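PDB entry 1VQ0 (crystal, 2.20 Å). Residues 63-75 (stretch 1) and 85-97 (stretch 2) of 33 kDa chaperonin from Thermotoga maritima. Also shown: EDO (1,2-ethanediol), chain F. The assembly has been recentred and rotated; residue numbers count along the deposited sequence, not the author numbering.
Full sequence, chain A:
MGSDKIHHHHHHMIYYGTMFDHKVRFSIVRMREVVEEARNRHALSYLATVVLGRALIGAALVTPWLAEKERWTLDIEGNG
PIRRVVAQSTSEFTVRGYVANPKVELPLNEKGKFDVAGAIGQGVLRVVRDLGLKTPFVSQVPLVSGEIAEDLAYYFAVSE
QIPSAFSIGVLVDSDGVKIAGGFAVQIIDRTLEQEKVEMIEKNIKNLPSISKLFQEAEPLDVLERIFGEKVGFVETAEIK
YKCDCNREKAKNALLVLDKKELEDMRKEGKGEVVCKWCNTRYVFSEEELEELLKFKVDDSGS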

# COMPACT_ATOMS: atom_id res chain seq x y z
N THR A 63 -12.45 -15.35 1.40
CA THR A 63 -12.80 -15.88 0.03
C THR A 63 -14.21 -15.62 -0.48
O THR A 63 -14.35 -15.38 -1.68
CB THR A 63 -12.52 -17.37 -0.16
OG1 THR A 63 -13.06 -18.13 0.92
CG2 THR A 63 -10.98 -17.66 -0.16
N PRO A 64 -15.25 -15.73 0.35
CA PRO A 64 -16.65 -15.55 -0.17
C PRO A 64 -16.91 -14.18 -0.70
O PRO A 64 -17.89 -13.97 -1.38
CB PRO A 64 -17.51 -15.74 1.08
CG PRO A 64 -16.62 -16.45 2.02
CD PRO A 64 -15.24 -16.02 1.79
N TRP A 65 -16.00 -13.25 -0.40
CA TRP A 65 -16.22 -11.82 -0.64
C TRP A 65 -15.28 -11.26 -1.66
O TRP A 65 -15.34 -10.09 -1.96
CB TRP A 65 -16.15 -11.05 0.68
CG TRP A 65 -17.04 -11.64 1.72
CD1 TRP A 65 -18.37 -12.06 1.55
CD2 TRP A 65 -16.71 -11.95 3.07
NE1 TRP A 65 -18.84 -12.60 2.72
CE2 TRP A 65 -17.85 -12.54 3.67
CE3 TRP A 65 -15.57 -11.79 3.84
CZ2 TRP A 65 -17.86 -12.97 4.99
CZ3 TRP A 65 -15.58 -12.20 5.19
CH2 TRP A 65 -16.72 -12.77 5.74
N LEU A 66 -14.45 -12.10 -2.25
CA LEU A 66 -13.56 -11.64 -3.34
C LEU A 66 -14.30 -11.36 -4.66
O LEU A 66 -15.39 -11.89 -4.89
CB LEU A 66 -12.42 -12.64 -3.54
CG LEU A 66 -11.70 -13.01 -2.27
CD1 LEU A 66 -10.57 -14.04 -2.53
CD2 LEU A 66 -11.15 -11.74 -1.60
N ALA A 67 -13.74 -10.47 -5.50
CA ALA A 67 -14.27 -10.29 -6.84
C ALA A 67 -14.02 -11.54 -7.70
O ALA A 67 -13.37 -12.46 -7.27
CB ALA A 67 -13.67 -9.06 -7.47
N GLU A 68 -14.57 -11.60 -8.90
CA GLU A 68 -14.41 -12.78 -9.79
C GLU A 68 -12.95 -12.85 -10.26
O GLU A 68 -12.42 -11.88 -10.74
CB GLU A 68 -15.34 -12.62 -11.00
CG GLU A 68 -15.35 -13.84 -11.96
CD GLU A 68 -15.97 -13.57 -13.35
OE1 GLU A 68 -16.26 -12.37 -13.72
OE2 GLU A 68 -16.16 -14.56 -14.09
N LYS A 69 -12.31 -13.99 -10.13
CA LYS A 69 -10.90 -14.13 -10.52
C LYS A 69 -9.93 -13.30 -9.67
O LYS A 69 -8.79 -13.07 -10.07
CB LYS A 69 -10.69 -13.83 -12.01
CG LYS A 69 -11.40 -14.86 -12.95
CD LYS A 69 -11.44 -14.38 -14.38
CE LYS A 69 -12.26 -15.38 -15.24
NZ LYS A 69 -12.32 -15.04 -16.68
N GLU A 70 -10.33 -12.88 -8.48
CA GLU A 70 -9.37 -12.21 -7.61
C GLU A 70 -8.38 -13.16 -6.95
O GLU A 70 -8.76 -14.25 -6.50
CB GLU A 70 -10.11 -11.40 -6.55
CG GLU A 70 -9.15 -10.68 -5.58
CD GLU A 70 -9.89 -9.72 -4.67
OE1 GLU A 70 -11.08 -9.54 -4.86
OE2 GLU A 70 -9.29 -9.19 -3.72
N ARG A 71 -7.12 -12.76 -6.89
CA ARG A 71 -6.21 -13.27 -5.86
C ARG A 71 -5.99 -12.20 -4.78
O ARG A 71 -5.61 -11.08 -5.08
CB ARG A 71 -4.84 -13.64 -6.42
CG ARG A 71 -4.87 -14.72 -7.43
CD ARG A 71 -3.57 -14.89 -8.14
NE ARG A 71 -3.67 -16.05 -9.02
CZ ARG A 71 -2.64 -16.58 -9.66
NH1 ARG A 71 -1.44 -16.02 -9.54
NH2 ARG A 71 -2.83 -17.65 -10.44
N TRP A 72 -6.19 -12.60 -3.52
CA TRP A 72 -6.09 -11.78 -2.34
C TRP A 72 -4.93 -12.30 -1.55
O TRP A 72 -4.94 -13.45 -1.19
CB TRP A 72 -7.36 -11.94 -1.58
CG TRP A 72 -7.60 -11.05 -0.46
CD1 TRP A 72 -8.35 -9.91 -0.48
CD2 TRP A 72 -7.09 -11.20 0.87
NE1 TRP A 72 -8.36 -9.34 0.78
CE2 TRP A 72 -7.59 -10.11 1.62
CE3 TRP A 72 -6.32 -12.17 1.54
CZ2 TRP A 72 -7.34 -9.98 2.99
CZ3 TRP A 72 -6.05 -12.02 2.86
CH2 TRP A 72 -6.59 -10.95 3.59
N THR A 73 -3.91 -11.46 -1.28
CA THR A 73 -2.70 -11.90 -0.59
C THR A 73 -2.45 -11.10 0.70
O THR A 73 -2.34 -9.85 0.69
CB THR A 73 -1.48 -11.73 -1.48
OG1 THR A 73 -1.66 -12.40 -2.73
CG2 THR A 73 -0.21 -12.35 -0.86
N LEU A 74 -2.29 -11.83 1.81
CA LEU A 74 -1.82 -11.27 3.09
C LEU A 74 -0.33 -11.47 3.19
O LEU A 74 0.15 -12.56 3.17
CB LEU A 74 -2.46 -12.01 4.23
CG LEU A 74 -2.09 -11.82 5.67
CD1 LEU A 74 -2.46 -10.33 5.90
CD2 LEU A 74 -2.97 -12.75 6.46
N ASP A 75 0.38 -10.36 3.31
CA ASP A 75 1.82 -10.32 3.42
C ASP A 75 2.21 -9.54 4.72
O ASP A 75 2.11 -8.33 4.80
CB ASP A 75 2.39 -9.63 2.18
CG ASP A 75 3.85 -9.47 2.24
OD1 ASP A 75 4.48 -10.17 3.01
OD2 ASP A 75 4.48 -8.67 1.53
N VAL A 85 5.52 -13.78 6.47
CA VAL A 85 4.39 -14.68 6.39
C VAL A 85 3.46 -14.20 5.28
O VAL A 85 2.95 -13.07 5.34
CB VAL A 85 3.60 -14.70 7.71
CG1 VAL A 85 2.57 -15.77 7.68
CG2 VAL A 85 4.50 -14.90 8.87
N VAL A 86 3.22 -15.08 4.31
CA VAL A 86 2.46 -14.75 3.10
C VAL A 86 1.35 -15.80 2.87
O VAL A 86 1.59 -17.01 2.84
CB VAL A 86 3.39 -14.71 1.84
CG1 VAL A 86 2.62 -14.34 0.61
CG2 VAL A 86 4.47 -13.71 2.01
N ALA A 87 0.11 -15.35 2.80
CA ALA A 87 -0.98 -16.25 2.51
C ALA A 87 -1.86 -15.67 1.46
O ALA A 87 -2.33 -14.55 1.61
CB ALA A 87 -1.75 -16.59 3.75
N GLN A 88 -2.06 -16.45 0.38
CA GLN A 88 -2.94 -16.05 -0.72
C GLN A 88 -4.18 -16.93 -0.80
O GLN A 88 -4.08 -18.13 -0.66
CB GLN A 88 -2.18 -16.15 -1.99
CG GLN A 88 -2.92 -15.64 -3.20
CD GLN A 88 -2.02 -15.59 -4.38
OE1 GLN A 88 -1.93 -16.55 -5.14
NE2 GLN A 88 -1.35 -14.47 -4.56
N SER A 89 -5.34 -16.31 -0.99
CA SER A 89 -6.60 -16.96 -1.32
C SER A 89 -7.19 -16.44 -2.65
O SER A 89 -6.80 -15.39 -3.16
CB SER A 89 -7.61 -16.73 -0.22
OG SER A 89 -7.95 -15.36 -0.13
N THR A 90 -8.12 -17.21 -3.21
CA THR A 90 -8.71 -16.91 -4.49
C THR A 90 -10.23 -16.96 -4.47
O THR A 90 -10.86 -17.52 -3.56
CB THR A 90 -8.24 -17.90 -5.57
OG1 THR A 90 -8.81 -19.18 -5.28
CG2 THR A 90 -6.76 -18.13 -5.46
N SER A 91 -10.82 -16.43 -5.54
CA SER A 91 -12.25 -16.49 -5.70
C SER A 91 -12.76 -17.96 -5.88
O SER A 91 -13.92 -18.23 -5.60
CB SER A 91 -12.71 -15.60 -6.84
OG SER A 91 -11.98 -15.89 -8.00
N GLU A 92 -11.87 -18.88 -6.27
CA GLU A 92 -12.20 -20.31 -6.42
C GLU A 92 -12.01 -21.09 -5.11
O GLU A 92 -11.90 -22.32 -5.12
CB GLU A 92 -11.36 -21.00 -7.52
CG GLU A 92 -11.09 -20.19 -8.78
CD GLU A 92 -9.83 -19.34 -8.64
OE1 GLU A 92 -8.73 -19.92 -8.40
OE2 GLU A 92 -9.94 -18.08 -8.77
N PHE A 93 -11.93 -20.37 -4.00
CA PHE A 93 -11.90 -20.94 -2.66
C PHE A 93 -10.64 -21.79 -2.43
O PHE A 93 -10.66 -22.76 -1.63
CB PHE A 93 -13.19 -21.73 -2.40
CG PHE A 93 -14.42 -20.88 -2.37
CD1 PHE A 93 -14.72 -20.12 -1.25
CD2 PHE A 93 -15.27 -20.81 -3.47
CE1 PHE A 93 -15.85 -19.33 -1.21
CE2 PHE A 93 -16.44 -20.02 -3.45
CZ PHE A 93 -16.72 -19.28 -2.31
N THR A 94 -9.53 -21.45 -3.10
CA THR A 94 -8.27 -22.11 -2.81
C THR A 94 -7.31 -21.19 -2.06
O THR A 94 -7.48 -19.98 -2.02
CB THR A 94 -7.59 -22.69 -4.09
OG1 THR A 94 -7.05 -21.63 -4.89
CG2 THR A 94 -8.58 -23.45 -4.97
N VAL A 95 -6.30 -21.79 -1.46
CA VAL A 95 -5.27 -21.05 -0.77
C VAL A 95 -3.86 -21.61 -1.05
O VAL A 95 -3.69 -22.74 -1.45
CB VAL A 95 -5.44 -20.98 0.77
CG1 VAL A 95 -6.72 -20.30 1.12
CG2 VAL A 95 -5.41 -22.36 1.42
N ARG A 96 -2.87 -20.78 -0.81
CA ARG A 96 -1.51 -21.22 -0.76
C ARG A 96 -0.74 -20.17 0.04
O ARG A 96 -1.23 -19.09 0.28
CB ARG A 96 -0.92 -21.39 -2.16
CG ARG A 96 -0.99 -20.12 -3.05
CD ARG A 96 -0.30 -20.31 -4.39
NE ARG A 96 -0.28 -19.09 -5.15
CZ ARG A 96 0.27 -18.91 -6.33
NH1 ARG A 96 0.95 -19.90 -6.92
NH2 ARG A 96 0.18 -17.71 -6.91
N GLY A 97 0.46 -20.51 0.44
CA GLY A 97 1.19 -19.73 1.43
C GLY A 97 2.57 -20.26 1.76
O GLY A 97 2.91 -21.36 1.38
C1 EDO F . -11.37 -8.30 0.66
O1 EDO F . -10.50 -7.31 1.15
C2 EDO F . -12.81 -7.88 0.34
O2 EDO F . -13.51 -7.23 1.43
O HOH W 1 -15.39 -16.20 -4.01
O HOH W 2 0.12 -14.38 -7.46

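Strands 71-75 and 85-90 run antiparallel, their axes 164° apart and approaching to 4.5 Å. Trp 72 and Ser 89 form a hydrogen-bonded pair, with Trp 72 N donating to Ser 89 O and Ser 89 N to Trp 72 O, both at 2.9 Å. Two residues on, the pattern repeats: Leu 74 N donates to Ala 87 O (2.7 Å) and Ala 87 N to Leu 74 O (2.8 Å). Between these rungs lies the non-hydrogen-bonded pair Thr 73/Gln 88, where CA-H groups approach the same carbonyls, as in Gln 88 CA to Trp 72 O at 3.3 Å. The ladder extends past the strand ends through Ser 91 N, which donates to Glu 70 O at 3.1 Å. Here two turns meet, a type II turn from Ala 67 to Glu 70 and a type I turn from Thr 90 to Phe 93; Lys 69 N adds a weak bond to Ser 91 OG (2.9 Å).

The alternation of the strands places Arg 71, Thr 73 and Asp 75 on one face with Thr 90, Gln 88 and Val 86. There Gln 88 NE2 donates almost linearly to Thr 73 OG1 (2.8 Å), while Gln 88 OE1 accepts from Arg 96 NE and Arg 96 NH2, each at 3.0 Å. This amide thus uses both ends, tying the neighbouring strand 94-97 to the pair. Arg 71 NH1 lies 3.5 Å from Arg 96 NH2, a close approach of like charges; a water accepts from both Arg 71 NH1 and Gln 88 NE2.

The other face carries Trp 72 and Leu 74 with Ser 89 and Ala 87. Beyond the strand, Thr 63 packs its methyl CG2 3.5 Å from Ser 89 CB, and Leu 66 CD1 reaches within 3.5 Å of Thr 90 C. Pro 64 CG meets Phe 93 CE1 at 4.4 Å.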